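Local coordinates for dinitrogenase iron-molybdenum cofactor biosynthesis domain-containing protein (Pyrococcus horikoshii, PDB 2YX6), which is of unconfirmed function but binds ADP and probably belongs to the nucleotide-binding proteins related to those of nitrogenase iron-molybdenum cofactor biosynthesis, at residues V17-F29 against F58-I72. Numbering follows the deposited sequence.
Sequences VSKHFGRSRYFVF and FIKDHGAKIVLTYGI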
loop_
_atom_site.group_PDB
_atom_site.type_symbol
_atom_site.label_atom_id
_atom_site.label_comp_id
_atom_site.label_asym_id
_atom_site.label_seq_id
_atom_site.Cartn_x
_atom_site.Cartn_y
_atom_site.Cartn_z
ATOM N N VAL A 17 8.201 11.599 10.643
ATOM C CA VAL A 17 7.185 11.668 9.621
ATOM C C VAL A 17 6.514 13.015 9.774
ATOM O O VAL A 17 6.107 13.362 10.850
ATOM C CB VAL A 17 6.152 10.468 9.753
ATOM C CG1 VAL A 17 4.987 10.567 8.711
ATOM C CG2 VAL A 17 6.900 9.091 9.679
ATOM N N SER A 18 6.444 13.790 8.696
ATOM C CA SER A 18 5.725 15.058 8.716
ATOM C C SER A 18 4.260 14.773 8.947
ATOM O O SER A 18 3.678 13.874 8.339
ATOM C CB SER A 18 5.914 15.808 7.401
ATOM O OG SER A 18 5.138 15.158 6.404
ATOM N N LYS A 19 3.654 15.528 9.838
ATOM C CA LYS A 19 2.253 15.291 10.129
ATOM C C LYS A 19 1.307 15.662 8.964
ATOM O O LYS A 19 0.211 15.119 8.884
ATOM C CB LYS A 19 1.839 15.919 11.490
ATOM C CG LYS A 19 2.537 15.184 12.730
ATOM C CD LYS A 19 1.838 15.469 14.093
ATOM C CE LYS A 19 2.246 14.431 15.109
ATOM N NZ LYS A 19 2.684 13.205 14.346
ATOM N N HIS A 20 1.730 16.541 8.049
ATOM C CA HIS A 20 0.879 16.872 6.885
ATOM C C HIS A 20 1.554 16.570 5.555
ATOM O O HIS A 20 2.414 17.316 5.121
ATOM C CB HIS A 20 0.428 18.351 6.885
ATOM C CG HIS A 20 -0.488 18.709 8.024
ATOM N ND1 HIS A 20 -1.785 18.249 8.109
ATOM C CD2 HIS A 20 -0.301 19.514 9.104
ATOM C CE1 HIS A 20 -2.355 18.738 9.200
ATOM N NE2 HIS A 20 -1.471 19.497 9.828
ATOM N N PHE A 21 1.121 15.500 4.897
ATOM C CA PHE A 21 1.603 15.194 3.570
ATOM C C PHE A 21 1.198 16.382 2.675
ATOM O O PHE A 21 0.164 17.043 2.857
ATOM C CB PHE A 21 1.025 13.871 3.044
ATOM C CG PHE A 21 1.359 13.611 1.621
ATOM C CD1 PHE A 21 0.589 14.169 0.597
ATOM C CD2 PHE A 21 2.486 12.854 1.291
ATOM C CE1 PHE A 21 0.925 14.001 -0.735
ATOM C CE2 PHE A 21 2.841 12.668 -0.043
ATOM C CZ PHE A 21 2.078 13.235 -1.050
ATOM N N GLY A 22 1.993 16.709 1.707
ATOM C CA GLY A 22 1.426 17.736 0.804
ATOM C C GLY A 22 2.023 19.068 1.163
ATOM O O GLY A 22 2.616 19.709 0.316
ATOM N N ARG A 23 1.963 19.458 2.431
ATOM C CA ARG A 23 2.721 20.643 2.819
ATOM C C ARG A 23 4.175 20.329 3.193
ATOM O O ARG A 23 4.993 21.212 3.328
ATOM C CB ARG A 23 1.986 21.423 3.905
ATOM C CG ARG A 23 0.807 22.249 3.339
ATOM C CD ARG A 23 -0.325 21.416 2.627
ATOM N NE ARG A 23 -1.102 20.515 3.502
ATOM C CZ ARG A 23 -2.205 19.861 3.119
ATOM N NH1 ARG A 23 -2.833 19.075 3.988
ATOM N NH2 ARG A 23 -2.672 19.991 1.871
ATOM N N SER A 24 4.515 19.053 3.288
ATOM C CA SER A 24 5.883 18.648 3.590
ATOM C C SER A 24 6.899 18.993 2.447
ATOM O O SER A 24 6.569 19.010 1.251
ATOM C CB SER A 24 5.899 17.167 3.897
ATOM O OG SER A 24 6.104 16.537 2.665
ATOM N N ARG A 25 8.130 19.282 2.840
ATOM C CA ARG A 25 9.121 19.802 1.892
ATOM C C ARG A 25 10.306 18.876 1.671
ATOM O O ARG A 25 11.123 19.119 0.791
ATOM C CB ARG A 25 9.563 21.225 2.261
ATOM C CG ARG A 25 8.435 22.365 2.003
ATOM C CD ARG A 25 8.200 22.865 0.496
ATOM N NE ARG A 25 7.354 21.936 -0.284
ATOM C CZ ARG A 25 6.005 21.953 -0.352
ATOM N NH1 ARG A 25 5.367 21.020 -1.073
ATOM N NH2 ARG A 25 5.270 22.886 0.281
ATOM N N TYR A 26 10.365 17.793 2.448
ATOM C CA TYR A 26 11.365 16.752 2.254
ATOM C C TYR A 26 10.713 15.388 2.234
ATOM O O TYR A 26 9.754 15.144 2.926
ATOM C CB TYR A 26 12.349 16.802 3.414
ATOM C CG TYR A 26 13.112 18.155 3.547
ATOM C CD1 TYR A 26 14.205 18.443 2.745
ATOM C CD2 TYR A 26 12.712 19.103 4.466
ATOM C CE1 TYR A 26 14.901 19.661 2.844
ATOM C CE2 TYR A 26 13.391 20.349 4.590
ATOM C CZ TYR A 26 14.488 20.613 3.770
ATOM O OH TYR A 26 15.185 21.807 3.915
ATOM N N PHE A 27 11.259 14.481 1.446
ATOM C CA PHE A 27 10.768 13.124 1.364
ATOM C C PHE A 27 11.964 12.233 1.500
ATOM O O PHE A 27 13.044 12.544 0.997
ATOM C CB PHE A 27 10.070 12.844 0.040
ATOM C CG PHE A 27 8.585 13.124 0.076
ATOM C CD1 PHE A 27 7.672 12.086 0.311
ATOM C CD2 PHE A 27 8.107 14.423 -0.015
ATOM C CE1 PHE A 27 6.309 12.351 0.390
ATOM C CE2 PHE A 27 6.721 14.694 0.084
ATOM C CZ PHE A 27 5.855 13.680 0.256
ATOM N N VAL A 28 11.749 11.096 2.130
ATOM C CA VAL A 28 12.759 10.030 2.223
ATOM C C VAL A 28 12.296 8.787 1.461
ATOM O O VAL A 28 11.201 8.315 1.650
ATOM C CB VAL A 28 12.972 9.659 3.729
ATOM C CG1 VAL A 28 13.965 8.517 3.909
ATOM C CG2 VAL A 28 13.359 10.867 4.532
ATOM N N PHE A 29 13.150 8.262 0.593
ATOM C CA PHE A 29 12.880 7.106 -0.263
ATOM C C PHE A 29 13.782 6.010 0.261
ATOM O O PHE A 29 15.007 6.184 0.361
ATOM C CB PHE A 29 13.196 7.430 -1.745
ATOM C CG PHE A 29 12.299 8.443 -2.317
ATOM C CD1 PHE A 29 11.065 8.063 -2.832
ATOM C CD2 PHE A 29 12.608 9.787 -2.242
ATOM C CE1 PHE A 29 10.175 9.018 -3.354
ATOM C CE2 PHE A 29 11.709 10.760 -2.763
ATOM C CZ PHE A 29 10.510 10.344 -3.346
ATOM N N PHE A 58 5.352 13.193 -8.452
ATOM C CA PHE A 58 6.705 13.287 -7.894
ATOM C C PHE A 58 7.133 11.952 -7.305
ATOM O O PHE A 58 8.177 11.405 -7.659
ATOM C CB PHE A 58 6.704 14.381 -6.827
ATOM C CG PHE A 58 7.989 14.516 -6.097
ATOM C CD1 PHE A 58 9.079 15.042 -6.717
ATOM C CD2 PHE A 58 8.118 14.040 -4.788
ATOM C CE1 PHE A 58 10.300 15.153 -6.045
ATOM C CE2 PHE A 58 9.309 14.137 -4.123
ATOM C CZ PHE A 58 10.420 14.707 -4.762
ATOM N N ILE A 59 6.274 11.386 -6.447
ATOM C CA ILE A 59 6.560 10.078 -5.812
ATOM C C ILE A 59 6.708 8.937 -6.844
ATOM O O ILE A 59 7.722 8.247 -6.859
ATOM C CB ILE A 59 5.519 9.803 -4.689
ATOM C CG1 ILE A 59 5.636 10.882 -3.622
ATOM C CG2 ILE A 59 5.701 8.453 -4.094
ATOM C CD1 ILE A 59 7.081 10.968 -3.004
ATOM N N LYS A 60 5.736 8.777 -7.743
ATOM C CA LYS A 60 5.791 7.802 -8.823
ATOM C C LYS A 60 7.059 7.942 -9.668
ATOM O O LYS A 60 7.739 6.973 -9.940
ATOM C CB LYS A 60 4.557 7.918 -9.705
ATOM C CG LYS A 60 4.357 6.664 -10.626
ATOM C CD LYS A 60 3.241 6.876 -11.645
ATOM C CE LYS A 60 2.992 5.675 -12.579
ATOM N NZ LYS A 60 2.155 6.053 -13.815
ATOM N N ASP A 61 7.410 9.184 -10.011
ATOM C CA ASP A 61 8.622 9.457 -10.793
ATOM C C ASP A 61 9.903 9.027 -10.071
ATOM O O ASP A 61 10.905 8.782 -10.707
ATOM C CB ASP A 61 8.713 10.928 -11.158
ATOM C CG ASP A 61 7.573 11.375 -12.108
ATOM O OD1 ASP A 61 7.016 10.505 -12.829
ATOM O OD2 ASP A 61 7.230 12.601 -12.093
ATOM N N HIS A 62 9.852 8.965 -8.742
ATOM C CA HIS A 62 10.951 8.433 -7.952
ATOM C C HIS A 62 10.917 6.940 -7.675
ATOM O O HIS A 62 11.760 6.429 -6.964
ATOM C CB HIS A 62 11.078 9.235 -6.673
ATOM C CG HIS A 62 11.786 10.545 -6.881
ATOM N ND1 HIS A 62 11.166 11.641 -7.445
ATOM C CD2 HIS A 62 13.073 10.915 -6.647
ATOM C CE1 HIS A 62 12.026 12.646 -7.510
ATOM N NE2 HIS A 62 13.190 12.230 -7.035
ATOM N N GLY A 63 9.997 6.229 -8.281
ATOM C CA GLY A 63 9.987 4.758 -8.200
ATOM C C GLY A 63 9.313 4.211 -6.958
ATOM O O GLY A 63 9.381 3.020 -6.722
ATOM N N ALA A 64 8.679 5.072 -6.132
ATOM C CA ALA A 64 8.150 4.569 -4.841
ATOM C C ALA A 64 6.830 3.890 -5.132
ATOM O O ALA A 64 6.036 4.391 -5.944
ATOM C CB ALA A 64 8.000 5.667 -3.866
ATOM N N LYS A 65 6.595 2.722 -4.532
ATOM C CA LYS A 65 5.337 2.026 -4.783
ATOM C C LYS A 65 4.502 2.003 -3.516
ATOM O O LYS A 65 3.326 1.685 -3.545
ATOM C CB LYS A 65 5.612 0.582 -5.254
ATOM C CG LYS A 65 6.510 0.513 -6.524
ATOM C CD LYS A 65 6.061 -0.629 -7.445
ATOM C CE LYS A 65 4.696 -0.340 -8.036
ATOM N NZ LYS A 65 4.753 0.995 -8.727
ATOM N N ILE A 66 5.121 2.378 -2.403
ATOM C CA ILE A 66 4.387 2.526 -1.144
ATOM C C ILE A 66 4.727 3.865 -0.493
ATOM O O ILE A 66 5.838 4.307 -0.518
ATOM C CB ILE A 66 4.711 1.375 -0.144
ATOM C CG1 ILE A 66 4.314 0.045 -0.768
ATOM C CG2 ILE A 66 3.987 1.618 1.218
ATOM C CD1 ILE A 66 4.285 -1.116 0.208
ATOM N N VAL A 67 3.730 4.509 0.081
ATOM C CA VAL A 67 3.921 5.767 0.811
ATOM C C VAL A 67 3.441 5.562 2.246
ATOM O O VAL A 67 2.294 5.103 2.458
ATOM C CB VAL A 67 3.101 6.884 0.139
ATOM C CG1 VAL A 67 3.134 8.157 0.975
ATOM C CG2 VAL A 67 3.576 7.103 -1.294
ATOM N N LEU A 68 4.289 5.904 3.211
ATOM C CA LEU A 68 3.895 5.888 4.598
ATOM C C LEU A 68 3.666 7.290 5.064
ATOM O O LEU A 68 4.596 8.063 5.065
ATOM C CB LEU A 68 4.990 5.275 5.495
ATOM C CG LEU A 68 5.430 3.857 5.015
ATOM C CD1 LEU A 68 6.542 3.355 5.909
ATOM C CD2 LEU A 68 4.207 2.849 5.011
ATOM N N THR A 69 2.450 7.600 5.522
ATOM C CA THR A 69 2.193 8.952 6.006
ATOM C C THR A 69 1.434 8.948 7.323
ATOM O O THR A 69 0.903 7.921 7.740
ATOM C CB THR A 69 1.291 9.738 5.029
ATOM O OG1 THR A 69 0.019 9.116 5.048
ATOM C CG2 THR A 69 1.811 9.769 3.615
ATOM N N TYR A 70 1.412 10.120 7.968
ATOM C CA TYR A 70 0.549 10.377 9.106
ATOM C C TYR A 70 -0.817 10.771 8.526
ATOM O O TYR A 70 -1.672 9.926 8.275
ATOM C CB TYR A 70 1.145 11.477 10.000
ATOM C CG TYR A 70 0.299 11.675 11.264
ATOM C CD1 TYR A 70 -0.431 12.835 11.467
ATOM C CD2 TYR A 70 0.205 10.665 12.218
ATOM C CE1 TYR A 70 -1.266 12.989 12.609
ATOM C CE2 TYR A 70 -0.584 10.810 13.368
ATOM C CZ TYR A 70 -1.315 12.008 13.572
ATOM O OH TYR A 70 -2.120 12.160 14.735
ATOM N N GLY A 71 -0.961 12.050 8.218
ATOM C CA GLY A 71 -2.173 12.573 7.607
ATOM C C GLY A 71 -1.990 12.865 6.114
ATOM O O GLY A 71 -0.930 13.277 5.653
ATOM N N ILE A 72 -3.048 12.641 5.351
ATOM C CA ILE A 72 -3.017 12.888 3.930
ATOM C C ILE A 72 -4.457 12.921 3.526
ATOM O O ILE A 72 -5.295 12.291 4.187
ATOM C CB ILE A 72 -2.211 11.765 3.212
ATOM C CG1 ILE A 72 -2.373 11.892 1.679
ATOM C CG2 ILE A 72 -2.625 10.412 3.796
ATOM C CD1 ILE A 72 -1.623 10.879 0.877
#
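With CG turned beside the backbone N (chi1 -66°), Phe29 sends its ring from strand 26-33 to the end of helix 54-61, where CB of His62 packs over one face, 3.4 Å from Phe29 CE1. The imidazole continues this cover as an offset stack, its plane 16° from that of the phenyl ring. It is held there by its own bond, His62 ND1 to Phe58 O at 3.0 Å; that carbonyl also accepts from His62 N on the opposite face of its plane. Ala64, small enough to fit, and Phe58 meet the phenyl edge. The branched, apolar Ile59 suits a corner where two rings meet: its CD1 lies 3.5 Å from Phe29 CZ and as near to Phe27 CD1. Replacing Phe29 by alanine would probably leave the His62 imidazole without its stacking partner and open a gap beside Ile59 CD1.

At the other end, Phe21 and Ile72, a neighbour of the ADP-binding residue Val87, run side by side, and Ile72 CD1 makes a CH-pi contact over the Phe21 ring; Phe80 of helix 74-82 also meets this ring. A single backbone bridge, His20 with Gly71, fixes the register through Phe21 N to Gly71 O (3.1 Å) and a weak bond from Gly71 N to Lys19 O. A CB on Gly71 would press on Lys19 O, so glycine suits this close pairing. Bent at its last torsion, Lys19 sets NZ 4.0 Å above the centre of the Tyr70 ring, a cation-pi contact, while Tyr70 OH is hydrogen-bonded to Asp110. Residues 19-21 are thus held to 70-72 partly through backbone atoms, and their path probably depends less on side-chain identity than the aromatic and apolar packing of strand against helix.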